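Local coordinates for protein PLP-Dependent L-Arginine Hydroxylase MppP (Streptomyces wadayamensis, PDB 6C9B) that acts as a pyridoxal-phosphate-dependent L-arginine oxidase, whose products include 4-hydroxy-2-ketoarginine and 2-ketoarginine, at residues Leu72-Tyr77 with His199-Ala204; Asp135-Ala140 with Arg164-Glu169; Cys152-Thr157 with Val184-Thr189; Arg170-Ala175 with Leu206-Cys211; Gly210-Val215 with Ser236-Leu241. One frame throughout, in Å; residues are numbered along the deposited sequence.

Contact 1 of 5, residues Leu72-Tyr77 with His199-Ala204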
# COMPACT_ATOMS: atom_id res chain seq x y z
N LEU B 72 -4.82 0.68 23.72
CA LEU B 72 -5.74 -0.43 23.59
C LEU B 72 -5.33 -1.64 24.45
O LEU B 72 -5.81 -2.75 24.21
CB LEU B 72 -5.87 -0.82 22.11
CG LEU B 72 -6.40 0.31 21.20
CD1 LEU B 72 -6.55 -0.21 19.77
CD2 LEU B 72 -7.75 0.87 21.68
N GLY B 73 -4.49 -1.42 25.47
CA GLY B 73 -4.26 -2.42 26.49
C GLY B 73 -3.18 -3.42 26.13
O GLY B 73 -2.99 -4.40 26.86
N GLN B 74 -2.47 -3.19 25.03
CA GLN B 74 -1.54 -4.18 24.50
C GLN B 74 -0.13 -3.89 24.99
O GLN B 74 0.81 -3.69 24.21
CB GLN B 74 -1.61 -4.20 22.98
CG GLN B 74 -2.99 -4.43 22.43
CD GLN B 74 -3.68 -5.61 23.07
OE1 GLN B 74 -3.25 -6.76 22.91
NE2 GLN B 74 -4.71 -5.35 23.83
N HIS B 75 0.02 -3.91 26.32
CA HIS B 75 1.25 -3.46 26.96
C HIS B 75 2.44 -4.35 26.67
O HIS B 75 3.58 -3.87 26.65
CB HIS B 75 1.03 -3.36 28.47
CG HIS B 75 -0.15 -2.53 28.85
ND1 HIS B 75 -0.21 -1.17 28.63
CD2 HIS B 75 -1.34 -2.88 29.39
CE1 HIS B 75 -1.39 -0.72 29.03
NE2 HIS B 75 -2.09 -1.74 29.50
N GLY B 76 2.22 -5.65 26.44
CA GLY B 76 3.29 -6.58 26.16
C GLY B 76 3.75 -6.65 24.71
O GLY B 76 4.53 -7.56 24.37
N TYR B 77 3.33 -5.73 23.85
CA TYR B 77 3.80 -5.75 22.48
C TYR B 77 5.33 -5.66 22.46
O TYR B 77 5.95 -5.06 23.35
CB TYR B 77 3.18 -4.60 21.66
CG TYR B 77 3.85 -3.26 21.83
CD1 TYR B 77 3.58 -2.46 22.92
CD2 TYR B 77 4.76 -2.80 20.88
CE1 TYR B 77 4.21 -1.22 23.08
CE2 TYR B 77 5.39 -1.57 21.04
CZ TYR B 77 5.11 -0.79 22.13
OH TYR B 77 5.73 0.44 22.28
N HIS B 199 -9.51 -5.56 24.74
CA HIS B 199 -8.40 -4.76 25.24
C HIS B 199 -7.61 -5.47 26.32
O HIS B 199 -6.68 -4.88 26.87
CB HIS B 199 -8.89 -3.42 25.76
CG HIS B 199 -9.50 -2.56 24.70
ND1 HIS B 199 -10.01 -1.30 24.96
CD2 HIS B 199 -9.71 -2.79 23.38
CE1 HIS B 199 -10.52 -0.81 23.84
NE2 HIS B 199 -10.34 -1.69 22.87
N TYR B 200 -7.91 -6.73 26.62
CA TYR B 200 -6.97 -7.52 27.39
C TYR B 200 -5.70 -7.71 26.55
O TYR B 200 -5.73 -7.63 25.32
CB TYR B 200 -7.58 -8.85 27.80
CG TYR B 200 -7.84 -9.81 26.67
CD1 TYR B 200 -6.83 -10.66 26.22
CD2 TYR B 200 -9.10 -9.91 26.07
CE1 TYR B 200 -7.06 -11.58 25.21
CE2 TYR B 200 -9.33 -10.83 25.03
CZ TYR B 200 -8.29 -11.64 24.61
OH TYR B 200 -8.47 -12.57 23.63
N ASP B 201 -4.58 -7.94 27.23
CA ASP B 201 -3.28 -7.94 26.56
C ASP B 201 -3.11 -9.23 25.76
O ASP B 201 -2.87 -10.30 26.32
CB ASP B 201 -2.17 -7.78 27.59
CG ASP B 201 -0.81 -7.54 26.97
OD1 ASP B 201 -0.62 -7.90 25.78
OD2 ASP B 201 0.06 -6.96 27.65
N HIS B 202 -3.26 -9.14 24.43
CA HIS B 202 -3.15 -10.32 23.57
C HIS B 202 -1.72 -10.82 23.45
O HIS B 202 -1.47 -12.02 23.31
CB HIS B 202 -3.66 -10.00 22.15
CG HIS B 202 -5.15 -9.85 22.06
ND1 HIS B 202 -5.90 -9.18 23.01
CD2 HIS B 202 -6.02 -10.23 21.09
CE1 HIS B 202 -7.17 -9.21 22.66
NE2 HIS B 202 -7.28 -9.84 21.50
N TYR B 203 -0.77 -9.90 23.49
CA TYR B 203 0.63 -10.29 23.35
C TYR B 203 1.11 -11.07 24.56
O TYR B 203 1.90 -12.01 24.43
CB TYR B 203 1.47 -9.04 23.09
CG TYR B 203 1.07 -8.41 21.78
CD1 TYR B 203 1.60 -8.87 20.59
CD2 TYR B 203 0.11 -7.39 21.73
CE1 TYR B 203 1.22 -8.34 19.37
CE2 TYR B 203 -0.28 -6.85 20.50
CZ TYR B 203 0.29 -7.34 19.32
OH TYR B 203 -0.05 -6.86 18.10
N ALA B 204 0.61 -10.72 25.75
CA ALA B 204 0.93 -11.50 26.94
C ALA B 204 0.45 -12.93 26.80
O ALA B 204 1.17 -13.87 27.12
CB ALA B 204 0.32 -10.82 28.17
O HOH W 1 -4.66 -4.85 29.06

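Contact 2 of 5, residues Asp135-Ala140 with Arg164-Glu169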
# COMPACT_ATOMS: atom_id res chain seq x y z
N ASP B 135 -19.17 -20.45 15.86
CA ASP B 135 -19.53 -21.26 17.01
C ASP B 135 -18.43 -22.25 17.34
O ASP B 135 -18.11 -22.46 18.52
CB ASP B 135 -20.83 -22.00 16.75
CG ASP B 135 -22.04 -21.14 17.00
OD1 ASP B 135 -21.86 -20.03 17.55
OD2 ASP B 135 -23.15 -21.58 16.64
N ALA B 136 -17.86 -22.88 16.31
CA ALA B 136 -16.76 -23.83 16.53
C ALA B 136 -15.53 -23.13 17.09
O ALA B 136 -14.87 -23.65 18.01
CB ALA B 136 -16.41 -24.55 15.22
N LEU B 137 -15.19 -21.97 16.55
CA LEU B 137 -13.97 -21.26 16.96
C LEU B 137 -14.03 -20.83 18.42
O LEU B 137 -13.06 -20.95 19.17
CB LEU B 137 -13.78 -20.03 16.08
CG LEU B 137 -12.63 -19.11 16.46
CD1 LEU B 137 -11.33 -19.83 16.29
CD2 LEU B 137 -12.67 -17.84 15.58
N HIS B 138 -15.16 -20.25 18.83
CA HIS B 138 -15.29 -19.73 20.18
C HIS B 138 -15.67 -20.80 21.19
O HIS B 138 -15.28 -20.71 22.36
CB HIS B 138 -16.34 -18.61 20.20
CG HIS B 138 -15.94 -17.42 19.38
ND1 HIS B 138 -15.16 -16.40 19.88
CD2 HIS B 138 -16.13 -17.15 18.07
CE1 HIS B 138 -14.92 -15.52 18.92
NE2 HIS B 138 -15.50 -15.95 17.81
N GLY B 139 -16.40 -21.82 20.76
CA GLY B 139 -17.08 -22.70 21.70
C GLY B 139 -16.31 -23.96 22.05
O GLY B 139 -16.61 -24.58 23.08
N ALA B 140 -15.33 -24.36 21.24
CA ALA B 140 -14.68 -25.64 21.48
C ALA B 140 -13.24 -25.59 20.99
O ALA B 140 -12.91 -24.79 20.12
CB ALA B 140 -15.42 -26.78 20.79
N ARG B 164 -17.85 -10.28 16.79
CA ARG B 164 -17.62 -11.27 17.83
C ARG B 164 -16.17 -11.19 18.27
O ARG B 164 -15.26 -11.17 17.44
CB ARG B 164 -17.95 -12.66 17.30
CG ARG B 164 -18.25 -13.69 18.36
CD ARG B 164 -19.51 -14.48 18.01
NE ARG B 164 -19.58 -15.74 18.75
CZ ARG B 164 -20.19 -16.84 18.32
NH1 ARG B 164 -20.81 -16.88 17.14
NH2 ARG B 164 -20.16 -17.93 19.08
N VAL B 165 -15.95 -11.21 19.58
CA VAL B 165 -14.62 -11.03 20.16
C VAL B 165 -14.13 -12.36 20.69
O VAL B 165 -14.81 -13.01 21.49
CB VAL B 165 -14.65 -9.99 21.29
CG1 VAL B 165 -13.31 -9.90 21.98
CG2 VAL B 165 -15.06 -8.64 20.76
N LEU B 166 -12.91 -12.72 20.32
CA LEU B 166 -12.28 -13.92 20.87
C LEU B 166 -11.86 -13.62 22.30
O LEU B 166 -10.98 -12.78 22.53
CB LEU B 166 -11.09 -14.32 20.00
CG LEU B 166 -10.48 -15.68 20.26
CD1 LEU B 166 -11.41 -16.78 19.78
CD2 LEU B 166 -9.13 -15.75 19.54
N ALA B 167 -12.51 -14.27 23.25
CA ALA B 167 -12.25 -14.03 24.67
C ALA B 167 -10.88 -14.58 25.06
O ALA B 167 -10.32 -15.48 24.42
CB ALA B 167 -13.33 -14.69 25.51
N GLU B 168 -10.34 -14.01 26.14
CA GLU B 168 -8.97 -14.30 26.56
C GLU B 168 -8.78 -15.78 26.80
O GLU B 168 -7.75 -16.34 26.43
CB GLU B 168 -8.62 -13.49 27.81
CG GLU B 168 -7.19 -13.72 28.31
CD GLU B 168 -6.74 -12.76 29.39
OE1 GLU B 168 -5.59 -12.96 29.87
OE2 GLU B 168 -7.50 -11.84 29.77
N GLU B 169 -9.75 -16.43 27.43
CA GLU B 169 -9.58 -17.84 27.74
C GLU B 169 -9.54 -18.68 26.48
O GLU B 169 -8.82 -19.68 26.43
CB GLU B 169 -10.69 -18.29 28.70
CG GLU B 169 -12.13 -18.11 28.16
CD GLU B 169 -12.81 -16.75 28.48
OE1 GLU B 169 -12.13 -15.74 28.81
OE2 GLU B 169 -14.06 -16.71 28.37
O HOH W 2 -14.51 -16.30 22.54

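Contact 3 of 5, residues Cys152-Thr157 with Val184-Thr189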
# COMPACT_ATOMS: atom_id res chain seq x y z
N CYS B 152 -1.56 -22.80 9.62
CA CYS B 152 -1.91 -21.51 10.19
C CYS B 152 -3.40 -21.53 10.50
O CYS B 152 -4.18 -22.10 9.73
CB CYS B 152 -1.60 -20.37 9.23
SG CYS B 152 -2.04 -18.74 9.79
N VAL B 153 -3.74 -20.95 11.64
CA VAL B 153 -5.12 -20.64 12.03
C VAL B 153 -5.21 -19.14 12.07
O VAL B 153 -4.38 -18.49 12.71
CB VAL B 153 -5.46 -21.24 13.41
CG1 VAL B 153 -6.85 -20.81 13.84
CG2 VAL B 153 -5.35 -22.76 13.40
N PHE B 154 -6.18 -18.57 11.34
CA PHE B 154 -6.30 -17.12 11.19
C PHE B 154 -7.63 -16.66 11.76
O PHE B 154 -8.70 -17.10 11.30
CB PHE B 154 -6.20 -16.74 9.72
CG PHE B 154 -6.01 -15.27 9.49
CD1 PHE B 154 -7.05 -14.37 9.74
CD2 PHE B 154 -4.84 -14.78 9.01
CE1 PHE B 154 -6.87 -13.01 9.52
CE2 PHE B 154 -4.67 -13.43 8.78
CZ PHE B 154 -5.69 -12.55 9.05
N VAL B 155 -7.58 -15.74 12.74
CA VAL B 155 -8.78 -15.26 13.41
C VAL B 155 -8.82 -13.74 13.35
O VAL B 155 -7.87 -13.06 13.74
CB VAL B 155 -8.85 -15.71 14.88
CG1 VAL B 155 -10.14 -15.16 15.56
CG2 VAL B 155 -8.84 -17.23 14.98
N THR B 156 -9.93 -13.21 12.85
CA THR B 156 -10.22 -11.79 12.89
C THR B 156 -10.98 -11.52 14.19
O THR B 156 -12.03 -12.14 14.43
CB THR B 156 -11.06 -11.43 11.67
OG1 THR B 156 -10.40 -11.89 10.49
CG2 THR B 156 -11.29 -9.91 11.58
N THR B 157 -10.44 -10.64 15.04
CA THR B 157 -11.10 -10.37 16.32
C THR B 157 -10.84 -8.94 16.76
O THR B 157 -9.68 -8.50 16.83
CB THR B 157 -10.66 -11.35 17.42
OG1 THR B 157 -11.31 -10.97 18.64
CG2 THR B 157 -9.13 -11.36 17.62
N VAL B 184 1.06 -21.80 13.09
CA VAL B 184 1.07 -20.34 13.24
C VAL B 184 -0.33 -19.87 13.64
O VAL B 184 -1.32 -20.22 12.99
CB VAL B 184 1.48 -19.65 11.92
CG1 VAL B 184 1.42 -18.15 12.09
CG2 VAL B 184 2.90 -20.05 11.50
N LEU B 185 -0.41 -19.07 14.70
CA LEU B 185 -1.66 -18.38 15.05
C LEU B 185 -1.56 -16.94 14.55
O LEU B 185 -0.67 -16.21 14.97
CB LEU B 185 -1.92 -18.42 16.55
CG LEU B 185 -3.21 -17.73 17.05
CD1 LEU B 185 -4.41 -18.21 16.31
CD2 LEU B 185 -3.35 -18.00 18.52
N ALA B 186 -2.48 -16.55 13.66
CA ALA B 186 -2.49 -15.21 13.08
C ALA B 186 -3.77 -14.52 13.48
O ALA B 186 -4.84 -15.12 13.38
CB ALA B 186 -2.39 -15.26 11.57
N LEU B 187 -3.66 -13.26 13.89
CA LEU B 187 -4.81 -12.49 14.31
C LEU B 187 -4.88 -11.21 13.49
O LEU B 187 -3.85 -10.57 13.25
CB LEU B 187 -4.74 -12.09 15.78
CG LEU B 187 -4.55 -13.19 16.81
CD1 LEU B 187 -4.54 -12.54 18.18
CD2 LEU B 187 -5.65 -14.21 16.67
N ASP B 188 -6.10 -10.85 13.06
CA ASP B 188 -6.37 -9.55 12.45
C ASP B 188 -7.24 -8.77 13.43
O ASP B 188 -8.39 -9.15 13.68
CB ASP B 188 -7.06 -9.72 11.09
CG ASP B 188 -7.47 -8.40 10.46
OD1 ASP B 188 -7.66 -7.39 11.19
OD2 ASP B 188 -7.64 -8.38 9.23
N THR B 189 -6.70 -7.68 13.96
CA THR B 189 -7.33 -6.95 15.07
C THR B 189 -7.71 -5.52 14.69
O THR B 189 -7.72 -4.62 15.53
CB THR B 189 -6.40 -6.98 16.29
OG1 THR B 189 -5.13 -6.43 15.94
CG2 THR B 189 -6.18 -8.43 16.75

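Contact 4 of 5, residues Arg170-Ala175 with Leu206-Cys211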
# COMPACT_ATOMS: atom_id res chain seq x y z
N ARG B 170 -10.27 -18.28 25.44
CA ARG B 170 -10.21 -19.04 24.19
C ARG B 170 -8.97 -18.69 23.39
O ARG B 170 -8.35 -19.59 22.80
CB ARG B 170 -11.47 -18.78 23.36
CG ARG B 170 -11.50 -19.47 21.99
CD ARG B 170 -11.30 -20.98 22.05
NE ARG B 170 -12.35 -21.67 22.80
CZ ARG B 170 -12.26 -22.93 23.24
NH1 ARG B 170 -11.17 -23.65 23.00
NH2 ARG B 170 -13.26 -23.47 23.91
N LEU B 171 -8.55 -17.42 23.37
CA LEU B 171 -7.26 -17.11 22.75
C LEU B 171 -6.17 -17.93 23.40
O LEU B 171 -5.31 -18.50 22.70
CB LEU B 171 -6.93 -15.62 22.87
CG LEU B 171 -5.58 -15.22 22.23
CD1 LEU B 171 -5.55 -15.46 20.73
CD2 LEU B 171 -5.22 -13.75 22.50
N ARG B 172 -6.19 -18.03 24.72
CA ARG B 172 -5.16 -18.78 25.42
C ARG B 172 -5.17 -20.23 24.98
O ARG B 172 -4.12 -20.81 24.66
CB ARG B 172 -5.36 -18.67 26.94
CG ARG B 172 -4.38 -19.53 27.75
CD ARG B 172 -4.55 -19.30 29.25
NE ARG B 172 -4.31 -17.89 29.57
CZ ARG B 172 -5.24 -17.01 29.96
NH1 ARG B 172 -4.88 -15.75 30.19
NH2 ARG B 172 -6.51 -17.37 30.13
N ARG B 173 -6.35 -20.85 24.96
CA ARG B 173 -6.43 -22.25 24.57
C ARG B 173 -6.01 -22.45 23.11
O ARG B 173 -5.30 -23.41 22.78
CB ARG B 173 -7.84 -22.78 24.79
CG ARG B 173 -7.98 -24.26 24.45
CD ARG B 173 -7.14 -25.15 25.40
NE ARG B 173 -6.90 -26.47 24.83
CZ ARG B 173 -5.76 -27.16 24.96
NH1 ARG B 173 -4.72 -26.68 25.63
NH2 ARG B 173 -5.67 -28.36 24.39
N LEU B 174 -6.43 -21.56 22.23
CA LEU B 174 -6.06 -21.67 20.82
C LEU B 174 -4.55 -21.54 20.64
O LEU B 174 -3.93 -22.27 19.87
CB LEU B 174 -6.81 -20.61 20.03
CG LEU B 174 -6.70 -20.62 18.51
CD1 LEU B 174 -7.19 -21.93 17.92
CD2 LEU B 174 -7.54 -19.47 17.96
N ALA B 175 -3.94 -20.58 21.33
CA ALA B 175 -2.49 -20.43 21.24
C ALA B 175 -1.77 -21.65 21.82
O ALA B 175 -0.74 -22.07 21.28
CB ALA B 175 -2.05 -19.15 21.95
N LEU B 206 -0.18 -14.56 23.93
CA LEU B 206 0.57 -15.25 22.88
C LEU B 206 1.97 -15.63 23.34
O LEU B 206 2.44 -16.74 23.06
CB LEU B 206 0.65 -14.36 21.64
CG LEU B 206 -0.68 -14.13 20.96
CD1 LEU B 206 -0.55 -13.01 19.96
CD2 LEU B 206 -1.23 -15.40 20.30
N GLN B 207 2.65 -14.72 24.02
CA GLN B 207 4.01 -15.01 24.48
C GLN B 207 4.01 -16.07 25.57
O GLN B 207 4.91 -16.91 25.61
CB GLN B 207 4.67 -13.71 24.94
CG GLN B 207 4.91 -12.77 23.75
CD GLN B 207 5.06 -11.29 24.12
OE1 GLN B 207 4.61 -10.84 25.18
NE2 GLN B 207 5.69 -10.53 23.23
N GLU B 208 3.03 -16.04 26.47
CA GLU B 208 2.98 -17.06 27.52
C GLU B 208 2.76 -18.45 26.93
O GLU B 208 3.28 -19.45 27.45
CB GLU B 208 1.87 -16.73 28.53
CG GLU B 208 1.59 -17.84 29.57
CD GLU B 208 0.35 -17.58 30.43
OE1 GLU B 208 0.50 -17.41 31.66
OE2 GLU B 208 -0.77 -17.54 29.87
N ALA B 209 1.95 -18.53 25.87
CA ALA B 209 1.66 -19.83 25.26
C ALA B 209 2.84 -20.32 24.43
O ALA B 209 3.04 -21.54 24.30
CB ALA B 209 0.40 -19.74 24.38
N GLY B 210 3.62 -19.40 23.87
CA GLY B 210 4.82 -19.80 23.16
C GLY B 210 4.58 -20.41 21.80
O GLY B 210 5.42 -21.17 21.31
N CYS B 211 3.45 -20.11 21.17
CA CYS B 211 3.25 -20.50 19.79
C CYS B 211 3.92 -19.50 18.84
O CYS B 211 4.35 -18.41 19.24
CB CYS B 211 1.76 -20.59 19.49
SG CYS B 211 0.88 -18.98 19.65

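Contact 5 of 5, residues Gly210-Val215 with Ser236-Leu241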
# COMPACT_ATOMS: atom_id res chain seq x y z
N GLY B 210 3.62 -19.40 23.87
CA GLY B 210 4.82 -19.80 23.16
C GLY B 210 4.58 -20.41 21.80
O GLY B 210 5.42 -21.17 21.31
N CYS B 211 3.45 -20.11 21.17
CA CYS B 211 3.25 -20.50 19.79
C CYS B 211 3.92 -19.50 18.84
O CYS B 211 4.35 -18.41 19.24
CB CYS B 211 1.76 -20.59 19.49
SG CYS B 211 0.88 -18.98 19.65
N ARG B 212 4.07 -19.93 17.60
CA ARG B 212 4.41 -19.00 16.53
C ARG B 212 3.20 -18.15 16.26
O ARG B 212 2.09 -18.69 16.16
CB ARG B 212 4.80 -19.75 15.26
CG ARG B 212 5.96 -20.72 15.44
CD ARG B 212 5.94 -21.77 14.34
NE ARG B 212 6.22 -21.20 13.02
CZ ARG B 212 5.84 -21.75 11.87
NH1 ARG B 212 5.16 -22.89 11.86
NH2 ARG B 212 6.11 -21.17 10.73
N TRP B 213 3.38 -16.83 16.14
CA TRP B 213 2.22 -15.97 15.99
C TRP B 213 2.54 -14.73 15.16
O TRP B 213 3.67 -14.27 15.06
CB TRP B 213 1.64 -15.53 17.35
CG TRP B 213 2.60 -14.85 18.29
CD1 TRP B 213 3.28 -15.44 19.33
CD2 TRP B 213 3.00 -13.46 18.30
NE1 TRP B 213 4.07 -14.53 19.96
CE2 TRP B 213 3.93 -13.31 19.36
CE3 TRP B 213 2.68 -12.35 17.51
CZ2 TRP B 213 4.53 -12.08 19.66
CZ3 TRP B 213 3.30 -11.13 17.80
CH2 TRP B 213 4.21 -11.01 18.87
N VAL B 214 1.47 -14.19 14.59
CA VAL B 214 1.50 -12.93 13.87
C VAL B 214 0.23 -12.20 14.23
O VAL B 214 -0.83 -12.82 14.29
CB VAL B 214 1.57 -13.14 12.34
CG1 VAL B 214 1.39 -11.80 11.61
CG2 VAL B 214 2.86 -13.75 11.96
N VAL B 215 0.32 -10.89 14.47
CA VAL B 215 -0.85 -10.06 14.68
C VAL B 215 -0.76 -8.91 13.70
O VAL B 215 0.30 -8.29 13.58
CB VAL B 215 -0.96 -9.52 16.11
CG1 VAL B 215 -2.24 -8.67 16.26
CG2 VAL B 215 -0.94 -10.66 17.13
N SER B 236 6.13 -13.08 16.18
CA SER B 236 6.97 -13.74 17.17
C SER B 236 8.38 -13.91 16.61
O SER B 236 8.59 -13.99 15.40
CB SER B 236 6.36 -15.09 17.56
OG SER B 236 6.31 -16.01 16.47
N GLU B 237 9.36 -13.97 17.52
CA GLU B 237 10.75 -14.09 17.08
C GLU B 237 10.97 -15.37 16.30
O GLU B 237 11.80 -15.41 15.38
CB GLU B 237 11.70 -14.03 18.27
CG GLU B 237 11.59 -12.80 19.12
CD GLU B 237 12.82 -12.60 20.00
OE1 GLU B 237 13.41 -11.50 19.96
OE2 GLU B 237 13.19 -13.56 20.71
N ASP B 238 10.25 -16.43 16.65
CA ASP B 238 10.37 -17.72 15.98
C ASP B 238 9.35 -17.91 14.86
O ASP B 238 9.02 -19.06 14.53
CB ASP B 238 10.23 -18.84 17.00
CG ASP B 238 8.85 -18.86 17.69
OD1 ASP B 238 8.03 -17.92 17.47
OD2 ASP B 238 8.58 -19.82 18.44
N ILE B 239 8.83 -16.84 14.27
CA ILE B 239 7.71 -17.00 13.34
C ILE B 239 8.08 -17.98 12.22
O ILE B 239 7.24 -18.78 11.79
CB ILE B 239 7.26 -15.62 12.81
CG1 ILE B 239 6.07 -15.75 11.86
CG2 ILE B 239 8.36 -14.92 12.06
CD1 ILE B 239 4.87 -16.48 12.41
N GLY B 240 9.32 -17.94 11.75
CA GLY B 240 9.78 -18.88 10.75
C GLY B 240 9.14 -18.74 9.39
O GLY B 240 9.07 -19.71 8.63
N LEU B 241 8.67 -17.55 9.07
CA LEU B 241 8.16 -17.15 7.77
C LEU B 241 8.95 -15.95 7.30
O LEU B 241 9.36 -15.13 8.13
CB LEU B 241 6.68 -16.74 7.84
CG LEU B 241 5.71 -17.73 8.48
CD1 LEU B 241 4.37 -17.02 8.69
CD2 LEU B 241 5.54 -18.96 7.63
O HOH W 3 6.71 -21.93 18.92
O HOH W 4 6.70 -17.76 20.06

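Contact 1 of 5, residues Leu72-Tyr77 with His199-Ala204
The N-cap of helix 202-209 meets the loop that leaves helix 57-71, with Asp201 and Gln74 as the main polar links. Asp201 puts its two oxygens to different uses. OD1 caps the helix by accepting from Ala204 N above the carboxylate plane, while OD2 reaches across and takes Gly76 N (2.8 Å) on its syn side. Gln74, bent at its second torsion (chi2 -49°), lays its amide against the start of the helix. Its OE1 accepts His202 N at 2.8 Å, and its NE2 donates almost straight to Tyr200 O (2.9 Å) and back to Leu72 O (2.8 Å), both partners close to the amide plane. His202 ND1 reaches the same Tyr200 O from the opposite face of that carbonyl's plane. A water donates to both Gly73 O and His199 O, bridging the backbones where Gly73, the C-prime residue of a Schellman motif, ends helix 57-71. Tyr77 CA sits over a face of the Tyr203 ring, 4.2 Å from its centroid. Beyond the pair, Tyr203 OH bonds Glu217 near the end of strand 212-218, Leu72 and His199 rest on helix 256-291, and Tyr200 packs against helix 168-181.

Contact 2 of 5, residues Asp135-Ala140 with Arg164-Glu169
Arg164 passes over one face of the His138 ring on its way to Asp135. Its CB starts 4.1 Å from His138 NE2. CG, anti to the backbone N (chi1 -158°), comes down over that face, 3.6 Å from His138 NE2, as a CH-pi contact. NE continues past His138 CD2 at 3.8 Å; the guanidinium and imidazole planes are 17° apart, and the two side chains run past each other in opposite directions. At the tip, NH2 donates to Asp135 OD1 (3.1 Å), which lies in the guanidinium plane; NH1 adds a weak bond to the same oxygen, completing a salt bridge. The carboxylate is turned steeply, 68° from the guanidinium. Leu137 CG lies over the other face of the His138 ring, and the Leu166 backbone N lies at its edge. ND1 is joined through a water to Ala167 N, the N-cap residue of helix 168-181; the water lies 2.7 Å from ND1 and accepts from Ala167 N. Leu137 CG also packs on Leu166 CD1 at 4.2 Å, and both leucines touch Val155 of strand 152-156. Helix 134-139 is thus tied to the start of helix 168-181, where Arg170 NE bonds His138 O.

Contact 3 of 5, residues Cys152-Thr157 with Val184-Thr189
Ala186 O is approached from Phe154 and Val155 together: Val155 N donates to it at 2.9 Å, nearly along the C=O axis, Phe154 CA adds a C-H...O contact, and the oxygen lies over a face of the Phe154 ring, toward the rim. The Val155 N bond is one rung of a parallel ladder between strands 152-156 and 184-188. Val153 N to Val184 O, Ala186 N to Val153 O, Asp188 N to Val155 O and Thr157 N to Asp188 O are the others, all of like length, and the strands run only 19° apart. On one sheet face, Phe154 CG stands anti to the backbone N (chi1 -168°), and the ring spans Ala186 and Asp188 of the neighbouring strand, crossing Asp188 obliquely. CD2 meets Ala186 CB at 3.6 Å, while CE1 and CZ both meet Asp188 CB at 3.7 Å. Cys152 SG also meets Ala186 CB, at 3.9 Å, and Leu97 and Met94 of helix 90-101 pack against Phe154. The other face carries Val153, Val155, Leu185 and Leu187. Val155 CB meets Leu187 CD2 at 4.0 Å, and helix 168-181 covers this side through Leu174. Thr156 and Asp188 lie side by side. Asp188 OD1 accepts from Ser190 N, and OD2 is close to N1 of the cofactor on Lys221, consistent with the aspartate that faces the pyridine nitrogen in fold-type-I enzymes. Strand 152-156, helix 168-181 and strand 184-188 form a beta-alpha-beta unit of the seven-stranded sheet characteristic of the large domain of that fold.

Contact 4 of 5, residues Arg170-Ala175 with Leu206-Cys211
Arg172 and Glu208 are brought together by their torsions: both carry CG anti to the backbone N (chi1 175° and 171°), and Arg172 then bends at chi3 (-60°), which turns NE to the facing helix. There NE meets Glu208 OE2 at 3.6 Å, near the guanidinium plane, in a long salt bridge with no hydrogen bond; the carboxylate is turned steeply against the guanidinium. The stronger partner of Arg172 is Glu168, one turn earlier, which binds NH1. These are helices 168-181 and 202-209, neighbours on one face of the seven-stranded sheet in this aminotransferase fold. Where 170-175 and 206-211 come closest, the side chains are small. Ala175 CB touches Ala209 CB at 3.5 Å and lies 4.2 Å from Leu206 CD2, while Leu171 CD1 approaches the same Leu206 methyl at 4.3 Å. Leu171, Ala175 and Leu206 all pack on Leu185 of strand 184-188, and Leu206 also reaches Trp213 and Val215 of the next strand. Helix 202-209 ends at Gly210, which has positive phi, and the chain turns back past Ala175. Cys211 SG sits between its own backbone N and carbonyl carbon, 3.7 Å from Ala175 CB, and Cys211 CB comes within 3.4 Å of Ala175 O.

Contact 5 of 5, residues Gly210-Val215 with Ser236-Leu241
Arg212 grips Ile239 O side-on with two nitrogens, NE at 2.9 Å and NH2 at 2.8 Å. The oxygen lies close to the guanidinium plane; NE stands above the carbonyl plane, whereas NH2 meets the oxygen almost head-on. Beside this, Trp213 and Ser236 pair twice. Ser236 N donates to Trp213 O (3.0 Å). In return, Trp213 N donates to Ser236 OG at 3.1 Å (167°). Ser236 CB lies over the five-membered ring of Trp213, 3.4 Å from its centroid and 13° off the normal, a CH-pi contact. Strand 212-218 runs antiparallel to strand 231-235 in the seven-stranded sheet, and Ser236 continues that pairing for one residue before the chain folds into a type I turn, closed by Ile239 N to Ser236 O. Ile239 CD1 meets Val214 CG2 at 3.4 Å, tighter than usual for two carbons. In the next shell, Ser236 OG donates to Asp238 OD1 (2.8 Å), which fixes the direction of its hydrogen. Two waters then tie the Asp238 carboxylate back to the strand's approach, one joining OD2 to Gly210 O, the other OD1 to Cys211 O. Farther out, Gly182 O accepts from Arg212 NH1.

How the contacts relate
From the N terminus, contact 1 opens first, at 72-77, and closes at 199-204, enclosing five of the seven strands of the large-domain sheet. Contacts 2 and 3 both fall within that span and cross each other: 164-169 closes contact 2 between the strands of contact 3, joining the helix after edge strand 128-133 to the link between those strands. Contact 4 starts just after contact 2 ends, on the crossover helix, and closes at 206-211, so it crosses contacts 1 and 3. Contact 5 takes over at Gly210 and Cys211, which it shares with contact 4, and closes at 236-241. Strands 184-188 and 212-218, neighbours in the sheet, join contacts 3 and 5; Tyr200 OH to Leu166 O links contacts 1 and 2.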